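Local coordinates for protein cellulase IBT99 (Metagenomes, PDB 6WBT) that probably hydrolyses 6-phospho-alpha-glucosides as a family 4 glycosyl hydrolase, binding NAD, manganese and glucose 6-phosphate, at residues 97-102 against 286-291; 245-250 against 267-272. All blocks are in the same frame, centred on the assembly; numbering follows the deposited sequence.

Interaction 1 of 2, residues 97-102 against 286-291; sequences DEQICL and RGMQVI. With G6P (6-O-phosphono-alpha-D-glucopyranose), chain F.
Beside the phosphate end of the sugar-phosphate pocket, Glu98 of helix 90-103 meets Gly287 and Arg286, the latter a pocket residue, in the first turn of helix 286-291. The two helices run roughly antiparallel, at 150°, with their short axes 10.4 Å apart. Glu98 CG lies anti to the carbonyl carbon (chi1 -67°), and the extended chain beyond it brings OE1 to Gly287 N at 2.8 Å. That N-H meets the syn lone pair of OE1, an oxygen that Thr285 also holds, while OE2 lies 3.5 Å from Arg286 CB. Glu98 and Arg286 lie side by side and point the same way, yet they form no ion pair: Glu98 OE2 and Arg286 NE stay 6.7 Å apart. Arg94 has a long, weak ion pair with Glu98 OE2 and is also hydrogen-bonded to the ligand.

The guanidinium turns instead to the ligand. Arg286 NH2 binds O3P of the glucose 6-phosphate at 2.8 Å, and NE binds O1P at 3.2 Å. Val290 CG1 covers one guanidinium face, off toward the rim. Arg286 NH1 donates to Gln289 OE1 at 3.2 Å, the oxygen close to the guanidinium plane, and Asp241 forms a salt bridge to the same nitrogen. An alanine in place of Arg286 would probably leave phosphate O1P and O3P without these donors, and Asp241 and Gln289 OE1 without this partner. Farther along, the selenomethionine chain at Met288 crosses Gln99 at about a right angle. A carboxylate accepts a first-turn N-H while the neighbouring arginine binds the phosphate, in the sugar-phosphate site of a family 4 glycosyl hydrolase.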
ATOM      1  N   ASP A  97      27.042 -27.436  10.787  1.00 72.23           N
ATOM      2  CA  ASP A  97      26.405 -26.133  10.942  1.00 71.39           C
ATOM      3  C   ASP A  97      26.130 -25.828  12.408  1.00 71.56           C
ATOM      4  O   ASP A  97      26.347 -24.700  12.866  1.00 72.28           O
ATOM      5  CB  ASP A  97      25.108 -26.081  10.134  1.00 69.46           C
ATOM      6  CG  ASP A  97      25.336 -26.273   8.649  1.00 69.07           C
ATOM      7  OD1 ASP A  97      26.510 -26.340   8.230  1.00 69.81           O
ATOM      8  OD2 ASP A  97      24.339 -26.361   7.902  1.00 67.63           O
ATOM      9  N   GLU A  98      25.656 -26.823  13.160  1.00 71.00           N
ATOM     10  CA  GLU A  98      25.351 -26.606  14.571  1.00 71.56           C
ATOM     11  C   GLU A  98      26.621 -26.385  15.385  1.00 70.37           C
ATOM     12  O   GLU A  98      26.624 -25.595  16.336  1.00 71.27           O
ATOM     13  CB  GLU A  98      24.556 -27.789  15.121  1.00 74.01           C
ATOM     14  CG  GLU A  98      23.163 -27.928  14.529  1.00 75.70           C
ATOM     15  CD  GLU A  98      22.517 -29.257  14.865  1.00 77.61           C
ATOM     16  OE1 GLU A  98      23.234 -30.279  14.881  1.00 78.55           O
ATOM     17  OE2 GLU A  98      21.294 -29.281  15.116  1.00 77.61           O
ATOM     18  N   GLN A  99      27.710 -27.067  15.025  1.00 67.69           N
ATOM     19  CA  GLN A  99      28.950 -26.924  15.782  1.00 67.29           C
ATOM     20  C   GLN A  99      29.612 -25.577  15.522  1.00 66.61           C
ATOM     21  O   GLN A  99      30.196 -24.981  16.435  1.00 69.21           O
ATOM     22  CB  GLN A  99      29.910 -28.066  15.449  1.00 68.11           C
ATOM     23  CG  GLN A  99      29.600 -29.368  16.169  1.00 69.73           C
ATOM     24  CD  GLN A  99      30.637 -30.440  15.901  1.00 72.44           C
ATOM     25  OE1 GLN A  99      30.997 -31.208  16.793  1.00 74.26           O
ATOM     26  NE2 GLN A  99      31.122 -30.499  14.667  1.00 72.23           N
ATOM     27  N   ILE A 100      29.540 -25.083  14.285  1.00 63.30           N
ATOM     28  CA  ILE A 100      30.144 -23.793  13.967  1.00 62.79           C
ATOM     29  C   ILE A 100      29.421 -22.669  14.700  1.00 63.98           C
ATOM     30  O   ILE A 100      30.046 -21.714  15.175  1.00 65.83           O
ATOM     31  CB  ILE A 100      30.154 -23.571  12.443  1.00 59.63           C
ATOM     32  CG1 ILE A 100      31.212 -24.461  11.785  1.00 58.72           C
ATOM     33  CG2 ILE A 100      30.405 -22.109  12.104  1.00 60.01           C
ATOM     34  CD1 ILE A 100      31.321 -24.276  10.289  1.00 56.56           C
ATOM     35  N   CYS A 101      28.095 -22.773  14.821  1.00 62.29           N
ATOM     36  CA  CYS A 101      27.333 -21.750  15.530  1.00 62.07           C
ATOM     37  C   CYS A 101      27.667 -21.745  17.017  1.00 62.75           C
ATOM     38  O   CYS A 101      27.925 -20.685  17.602  1.00 62.57           O
ATOM     39  CB  CYS A 101      25.836 -21.969  15.315  1.00 60.78           C
ATOM     40  SG  CYS A 101      25.288 -21.783  13.603  1.00 61.45           S
ATOM     41  N   LEU A 102      27.667 -22.922  17.649  1.00 63.10           N
ATOM     42  CA  LEU A 102      27.983 -22.997  19.072  1.00 65.61           C
ATOM     43  C   LEU A 102      29.425 -22.594  19.349  1.00 69.91           C
ATOM     44  O   LEU A 102      29.737 -22.131  20.453  1.00 72.00           O
ATOM     45  CB  LEU A 102      27.713 -24.407  19.598  1.00 64.33           C
ATOM     46  CG  LEU A 102      26.266 -24.897  19.497  1.00 61.83           C
ATOM     47  CD1 LEU A 102      26.132 -26.297  20.076  1.00 61.94           C
ATOM     48  CD2 LEU A 102      25.319 -23.933  20.190  1.00 60.58           C
ATOM     49  N   ARG A 286      21.962 -31.452  18.135  1.00 67.21           N
ATOM     50  CA  ARG A 286      20.741 -32.155  17.752  1.00 64.84           C
ATOM     51  C   ARG A 286      20.966 -33.039  16.531  1.00 63.81           C
ATOM     52  O   ARG A 286      20.409 -34.140  16.440  1.00 63.83           O
ATOM     53  CB  ARG A 286      19.622 -31.145  17.490  1.00 62.54           C
ATOM     54  CG  ARG A 286      18.321 -31.761  17.007  1.00 60.47           C
ATOM     55  CD  ARG A 286      17.819 -32.824  17.970  1.00 59.73           C
ATOM     56  NE  ARG A 286      16.640 -33.519  17.461  1.00 58.08           N
ATOM     57  CZ  ARG A 286      16.060 -34.547  18.073  1.00 57.76           C
ATOM     58  NH1 ARG A 286      16.550 -35.002  19.218  1.00 58.99           N
ATOM     59  NH2 ARG A 286      14.991 -35.120  17.538  1.00 56.11           N
ATOM     60  N   GLY A 287      21.777 -32.574  15.580  1.00 62.64           N
ATOM     61  CA  GLY A 287      22.080 -33.397  14.421  1.00 62.02           C
ATOM     62  C   GLY A 287      22.810 -34.673  14.790  1.00 62.68           C
ATOM     63  O   GLY A 287      22.598 -35.722  14.178  1.00 62.07           O
HETATM   64  N   MSE A 288      23.677 -34.604  15.795  1.00 63.71           N
HETATM   65  CA  MSE A 288      24.396 -35.777  16.273  1.00 65.03           C
HETATM   66  C   MSE A 288      23.449 -36.758  16.952  1.00 63.53           C
HETATM   67  O   MSE A 288      23.659 -37.971  16.912  1.00 62.97           O
HETATM   68  CB  MSE A 288      25.508 -35.367  17.240  1.00 67.23           C
HETATM   69  CG  MSE A 288      26.725 -34.756  16.569  1.00 68.26           C
HETATM   70 SE   MSE A 288      28.030 -34.115  17.866  0.62 69.99          SE
HETATM   71  CE  MSE A 288      29.607 -34.097  16.723  1.00 71.80           C
ATOM     72  N   GLN A 289      22.400 -36.220  17.578  1.00 62.96           N
ATOM     73  CA  GLN A 289      21.440 -37.068  18.276  1.00 63.10           C
ATOM     74  C   GLN A 289      20.618 -37.898  17.298  1.00 62.18           C
ATOM     75  O   GLN A 289      20.379 -39.088  17.535  1.00 62.76           O
ATOM     76  CB  GLN A 289      20.530 -36.211  19.156  1.00 63.55           C
ATOM     77  CG  GLN A 289      21.279 -35.413  20.209  1.00 64.11           C
ATOM     78  CD  GLN A 289      20.401 -34.396  20.907  1.00 63.54           C
ATOM     79  OE1 GLN A 289      19.185 -34.564  20.996  1.00 62.63           O
ATOM     80  NE2 GLN A 289      21.014 -33.327  21.402  1.00 64.58           N
ATOM     81  N   VAL A 290      20.178 -37.292  16.192  1.00 60.57           N
ATOM     82  CA  VAL A 290      19.427 -38.047  15.196  1.00 58.71           C
ATOM     83  C   VAL A 290      20.334 -38.988  14.415  1.00 59.77           C
ATOM     84  O   VAL A 290      19.849 -39.952  13.814  1.00 59.87           O
ATOM     85  CB  VAL A 290      18.669 -37.098  14.246  1.00 55.53           C
ATOM     86  CG1 VAL A 290      17.865 -36.082  15.044  1.00 54.83           C
ATOM     87  CG2 VAL A 290      19.628 -36.403  13.295  1.00 54.41           C
ATOM     88  N   ILE A 291      21.645 -38.733  14.407  1.00 61.56           N
ATOM     89  CA  ILE A 291      22.577 -39.680  13.804  1.00 62.97           C
ATOM     90  C   ILE A 291      22.693 -40.928  14.669  1.00 66.32           C
ATOM     91  O   ILE A 291      22.661 -42.058  14.165  1.00 66.43           O
ATOM     92  CB  ILE A 291      23.948 -39.015  13.578  1.00 62.69           C
ATOM     93  CG1 ILE A 291      23.874 -38.025  12.413  1.00 61.75           C
ATOM     94  CG2 ILE A 291      25.020 -40.062  13.322  1.00 63.34           C
ATOM     95  CD1 ILE A 291      25.179 -37.309  12.139  1.00 61.11           C
TER
HETATM   96  C1  G6P F 502       9.395 -30.773  13.094  1.00 91.49           C
HETATM   97  C2  G6P F 502       9.933 -29.545  12.366  1.00 90.50           C
HETATM   98  C3  G6P F 502      11.121 -29.907  11.483  1.00 89.51           C
HETATM   99  C4  G6P F 502      12.155 -30.693  12.279  1.00 88.54           C
HETATM  100  C5  G6P F 502      11.480 -31.891  12.936  1.00 88.09           C
HETATM  101  C6  G6P F 502      12.460 -32.762  13.717  1.00 84.11           C
HETATM  102  O1  G6P F 502       8.837 -31.686  12.143  1.00 92.79           O
HETATM  103  O2  G6P F 502       8.897 -28.975  11.558  1.00 90.32           O
HETATM  104  O3  G6P F 502      11.716 -28.713  10.964  1.00 89.80           O
HETATM  105  O4  G6P F 502      13.201 -31.141  11.410  1.00 88.53           O
HETATM  106  O5  G6P F 502      10.450 -31.421  13.807  1.00 90.46           O
HETATM  107  O6  G6P F 502      13.801 -32.317  13.530  1.00 80.37           O
HETATM  108  P   G6P F 502      15.025 -33.265  13.972  1.00 77.48           P
HETATM  109  O1P G6P F 502      16.025 -32.315  14.584  1.00 77.80           O
HETATM  110  O2P G6P F 502      15.470 -33.922  12.689  1.00 77.65           O
HETATM  111  O3P G6P F 502      14.395 -34.218  14.960  1.00 76.76           O

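Interaction 2 of 2, residues 245-250 against 267-272; sequences VHTFKN and WQYYLM
Gln268 pushes its side chain against His246, Thr247 and Asn250, in a contact that joins helix 242-249 and Asn250 beyond it to a short, weakly bonded helix, about 267-270, and the loop that follows, inside the C-terminal domain of the family 4 glycosyl hydrolase fold. Each segment directly follows a residue of the sugar-phosphate pocket, Trp244 in one case and Tyr266 in the other. The backbone O of Leu271 accepts a hydrogen bond from Ser421 OG of a second subunit, which places the contact close to a subunit interface.

The polar part of the contact gathers amides and an imidazole. Gln268 CG is anti to the backbone N (chi1 180°), and the extended chain carries the amide toward His246, Thr247 and Asn250; the Gln268 side chain crosses each at about a right angle. Its amide plane stands 37° from the His246 ring and 47° from the Asn250 amide. The imidazole has Asn250 CG over one face, 3.9 Å above its plane and displaced toward the rim, and it also stacks with Tyr279.

The apolar contacts are few. Asn250 CB and Gln268 CG approach to 4.0 Å, and the bent selenomethionine chain of Met272 crosses Asn250 obliquely, its methyl end beside the amide. A threonine methyl completes the packing: Thr247 CG2, anti to its own backbone N, lies 4.2 Å from Gln268 CD and also 4.2 Å from Tyr269 OH.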
ATOM      1  N   VAL A 245      10.708 -32.601  24.807  1.00103.52           N
ATOM      2  CA  VAL A 245      10.033 -32.219  26.044  1.00101.95           C
ATOM      3  C   VAL A 245      10.475 -30.827  26.476  1.00101.67           C
ATOM      4  O   VAL A 245       9.650 -29.972  26.815  1.00100.97           O
ATOM      5  CB  VAL A 245      10.297 -33.260  27.146  1.00103.68           C
ATOM      6  CG1 VAL A 245       9.520 -32.906  28.406  1.00102.85           C
ATOM      7  CG2 VAL A 245       9.932 -34.650  26.661  1.00104.52           C
ATOM      8  N   HIS A 246      11.789 -30.584  26.472  1.00101.92           N
ATOM      9  CA  HIS A 246      12.302 -29.253  26.771  1.00101.14           C
ATOM     10  C   HIS A 246      11.834 -28.231  25.744  1.00 97.35           C
ATOM     11  O   HIS A 246      11.622 -27.061  26.083  1.00 96.81           O
ATOM     12  CB  HIS A 246      13.831 -29.290  26.832  1.00103.42           C
ATOM     13  CG  HIS A 246      14.468 -27.939  26.925  1.00101.54           C
ATOM     14  ND1 HIS A 246      14.745 -27.327  28.129  1.00102.89           N
ATOM     15  CD2 HIS A 246      14.887 -27.082  25.964  1.00100.21           C
ATOM     16  CE1 HIS A 246      15.307 -26.153  27.906  1.00101.77           C
ATOM     17  NE2 HIS A 246      15.403 -25.979  26.600  1.00100.43           N
ATOM     18  N   THR A 247      11.661 -28.655  24.492  1.00 95.09           N
ATOM     19  CA  THR A 247      11.246 -27.729  23.445  1.00 93.39           C
ATOM     20  C   THR A 247       9.789 -27.313  23.615  1.00 91.28           C
ATOM     21  O   THR A 247       9.447 -26.141  23.423  1.00 93.49           O
ATOM     22  CB  THR A 247      11.466 -28.364  22.072  1.00 93.69           C
ATOM     23  OG1 THR A 247      12.762 -28.973  22.030  1.00 97.47           O
ATOM     24  CG2 THR A 247      11.389 -27.313  20.987  1.00 91.55           C
ATOM     25  N   PHE A 248       8.917 -28.258  23.974  1.00 87.82           N
ATOM     26  CA  PHE A 248       7.509 -27.919  24.161  1.00 85.74           C
ATOM     27  C   PHE A 248       7.275 -27.180  25.472  1.00 85.50           C
ATOM     28  O   PHE A 248       6.405 -26.304  25.540  1.00 83.20           O
ATOM     29  CB  PHE A 248       6.649 -29.180  24.109  1.00 86.54           C
ATOM     30  CG  PHE A 248       6.487 -29.752  22.730  1.00 86.46           C
ATOM     31  CD1 PHE A 248       6.530 -28.934  21.613  1.00 85.26           C
ATOM     32  CD2 PHE A 248       6.291 -31.112  22.552  1.00 88.55           C
ATOM     33  CE1 PHE A 248       6.380 -29.464  20.344  1.00 85.00           C
ATOM     34  CE2 PHE A 248       6.141 -31.646  21.289  1.00 88.44           C
ATOM     35  CZ  PHE A 248       6.185 -30.822  20.181  1.00 86.55           C
ATOM     36  N   LYS A 249       8.031 -27.515  26.518  1.00 87.37           N
ATOM     37  CA  LYS A 249       7.836 -26.899  27.824  1.00 87.23           C
ATOM     38  C   LYS A 249       8.385 -25.480  27.901  1.00 84.42           C
ATOM     39  O   LYS A 249       8.053 -24.755  28.847  1.00 84.42           O
ATOM     40  CB  LYS A 249       8.480 -27.771  28.908  1.00 90.88           C
ATOM     41  CG  LYS A 249       7.914 -27.552  30.303  1.00 92.37           C
ATOM     42  CD  LYS A 249       8.492 -28.546  31.297  1.00 95.56           C
ATOM     43  CE  LYS A 249       8.092 -29.974  30.954  1.00 95.70           C
ATOM     44  NZ  LYS A 249       6.618 -30.178  31.027  1.00 93.96           N
ATOM     45  N   ASN A 250       9.208 -25.062  26.937  1.00 82.17           N
ATOM     46  CA  ASN A 250       9.701 -23.691  26.910  1.00 79.02           C
ATOM     47  C   ASN A 250       8.648 -22.695  26.447  1.00 73.21           C
ATOM     48  O   ASN A 250       8.825 -21.489  26.650  1.00 72.27           O
ATOM     49  CB  ASN A 250      10.934 -23.585  26.010  1.00 78.54           C
ATOM     50  CG  ASN A 250      12.233 -23.635  26.789  1.00 79.95           C
ATOM     51  OD1 ASN A 250      12.829 -24.697  26.957  1.00 81.46           O
ATOM     52  ND2 ASN A 250      12.676 -22.481  27.274  1.00 80.19           N
ATOM     53  N   TRP A 267       9.789 -20.231  18.258  1.00 63.87           N
ATOM     54  CA  TRP A 267      10.154 -18.971  18.896  1.00 65.53           C
ATOM     55  C   TRP A 267      11.120 -19.171  20.056  1.00 65.61           C
ATOM     56  O   TRP A 267      11.638 -18.185  20.591  1.00 65.34           O
ATOM     57  CB  TRP A 267       8.905 -18.239  19.386  1.00 67.05           C
ATOM     58  CG  TRP A 267       8.122 -17.602  18.285  1.00 68.44           C
ATOM     59  CD1 TRP A 267       6.960 -18.057  17.733  1.00 68.81           C
ATOM     60  CD2 TRP A 267       8.451 -16.395  17.588  1.00 69.91           C
ATOM     61  NE1 TRP A 267       6.542 -17.204  16.741  1.00 68.79           N
ATOM     62  CE2 TRP A 267       7.440 -16.176  16.632  1.00 70.07           C
ATOM     63  CE3 TRP A 267       9.501 -15.477  17.682  1.00 70.14           C
ATOM     64  CZ2 TRP A 267       7.451 -15.079  15.776  1.00 70.28           C
ATOM     65  CZ3 TRP A 267       9.508 -14.388  16.832  1.00 70.38           C
ATOM     66  CH2 TRP A 267       8.488 -14.196  15.893  1.00 70.60           C
ATOM     67  N   GLN A 268      11.367 -20.423  20.448  1.00 66.61           N
ATOM     68  CA  GLN A 268      12.319 -20.723  21.510  1.00 68.66           C
ATOM     69  C   GLN A 268      13.719 -20.225  21.173  1.00 66.94           C
ATOM     70  O   GLN A 268      14.475 -19.843  22.074  1.00 66.04           O
ATOM     71  CB  GLN A 268      12.328 -22.231  21.759  1.00 72.29           C
ATOM     72  CG  GLN A 268      13.271 -22.709  22.838  1.00 75.10           C
ATOM     73  CD  GLN A 268      13.521 -24.201  22.746  1.00 75.96           C
ATOM     74  OE1 GLN A 268      13.838 -24.853  23.741  1.00 78.10           O
ATOM     75  NE2 GLN A 268      13.384 -24.748  21.545  1.00 74.35           N
ATOM     76  N   TYR A 269      14.081 -20.212  19.890  1.00 66.20           N
ATOM     77  CA  TYR A 269      15.429 -19.842  19.480  1.00 64.54           C
ATOM     78  C   TYR A 269      15.571 -18.366  19.130  1.00 62.39           C
ATOM     79  O   TYR A 269      16.686 -17.835  19.199  1.00 61.89           O
ATOM     80  CB  TYR A 269      15.864 -20.689  18.279  1.00 62.69           C
ATOM     81  CG  TYR A 269      15.595 -22.167  18.452  1.00 62.08           C
ATOM     82  CD1 TYR A 269      14.587 -22.796  17.734  1.00 59.62           C
ATOM     83  CD2 TYR A 269      16.339 -22.929  19.343  1.00 62.81           C
ATOM     84  CE1 TYR A 269      14.334 -24.146  17.891  1.00 58.43           C
ATOM     85  CE2 TYR A 269      16.093 -24.279  19.507  1.00 61.70           C
ATOM     86  CZ  TYR A 269      15.090 -24.882  18.778  1.00 59.58           C
ATOM     87  OH  TYR A 269      14.842 -26.225  18.938  1.00 59.68           O
ATOM     88  N   TYR A 270      14.483 -17.695  18.756  1.00 62.04           N
ATOM     89  CA  TYR A 270      14.541 -16.277  18.421  1.00 62.47           C
ATOM     90  C   TYR A 270      14.338 -15.392  19.645  1.00 61.27           C
ATOM     91  O   TYR A 270      15.119 -14.465  19.882  1.00 61.21           O
ATOM     92  CB  TYR A 270      13.498 -15.944  17.350  1.00 63.04           C
ATOM     93  CG  TYR A 270      13.810 -16.522  15.990  1.00 64.09           C
ATOM     94  CD1 TYR A 270      14.647 -15.854  15.107  1.00 65.24           C
ATOM     95  CD2 TYR A 270      13.268 -17.735  15.587  1.00 64.13           C
ATOM     96  CE1 TYR A 270      14.936 -16.378  13.861  1.00 65.40           C
ATOM     97  CE2 TYR A 270      13.551 -18.266  14.344  1.00 63.64           C
ATOM     98  CZ  TYR A 270      14.386 -17.584  13.486  1.00 64.23           C
ATOM     99  OH  TYR A 270      14.671 -18.108  12.246  1.00 64.03           O
ATOM    100  N   LEU A 271      13.294 -15.661  20.429  1.00 61.68           N
ATOM    101  CA  LEU A 271      13.024 -14.861  21.616  1.00 62.84           C
ATOM    102  C   LEU A 271      13.932 -15.216  22.784  1.00 66.86           C
ATOM    103  O   LEU A 271      14.120 -14.383  23.678  1.00 67.83           O
ATOM    104  CB  LEU A 271      11.561 -15.020  22.038  1.00 61.51           C
ATOM    105  CG  LEU A 271      10.519 -14.529  21.032  1.00 59.85           C
ATOM    106  CD1 LEU A 271       9.113 -14.771  21.553  1.00 58.71           C
ATOM    107  CD2 LEU A 271      10.732 -13.056  20.717  1.00 58.66           C
HETATM  108  N   MSE A 272      14.491 -16.422  22.804  1.00 68.98           N
HETATM  109  CA  MSE A 272      15.361 -16.837  23.899  1.00 71.08           C
HETATM  110  C   MSE A 272      16.645 -17.519  23.420  1.00 70.95           C
HETATM  111  O   MSE A 272      16.856 -18.698  23.700  1.00 70.17           O
HETATM  112  CB  MSE A 272      14.603 -17.780  24.841  1.00 73.26           C
HETATM  113  CG  MSE A 272      13.276 -17.230  25.347  1.00 74.79           C
HETATM  114 SE   MSE A 272      12.069 -18.603  26.033  0.63 76.58          SE
HETATM  115  CE  MSE A 272      12.888 -18.903  27.776  1.00 78.90           C
TER

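How the interactions relate
The two contacts illustrate how differently the surroundings of one ligand pocket can be packed. Interaction 2 is buried, lies within the C-terminal domain and brings amides, a ring and methyl groups together, with no clear hydrogen bond across it. Interaction 1 is only partly buried, joins helix 90-103 of the NAD-binding portion to the C-terminal domain, and has one clear hydrogen bond across it, with the charged end of its arginine turned to the ligand and to Asp241. Their centres are about 17 Å apart and they do not touch, yet helix 242-249 relates them: it carries 245-249, while its Asp243 and Trp244 pack on Arg286. In sequence, interaction 2 is nested within the loop that interaction 1 closes.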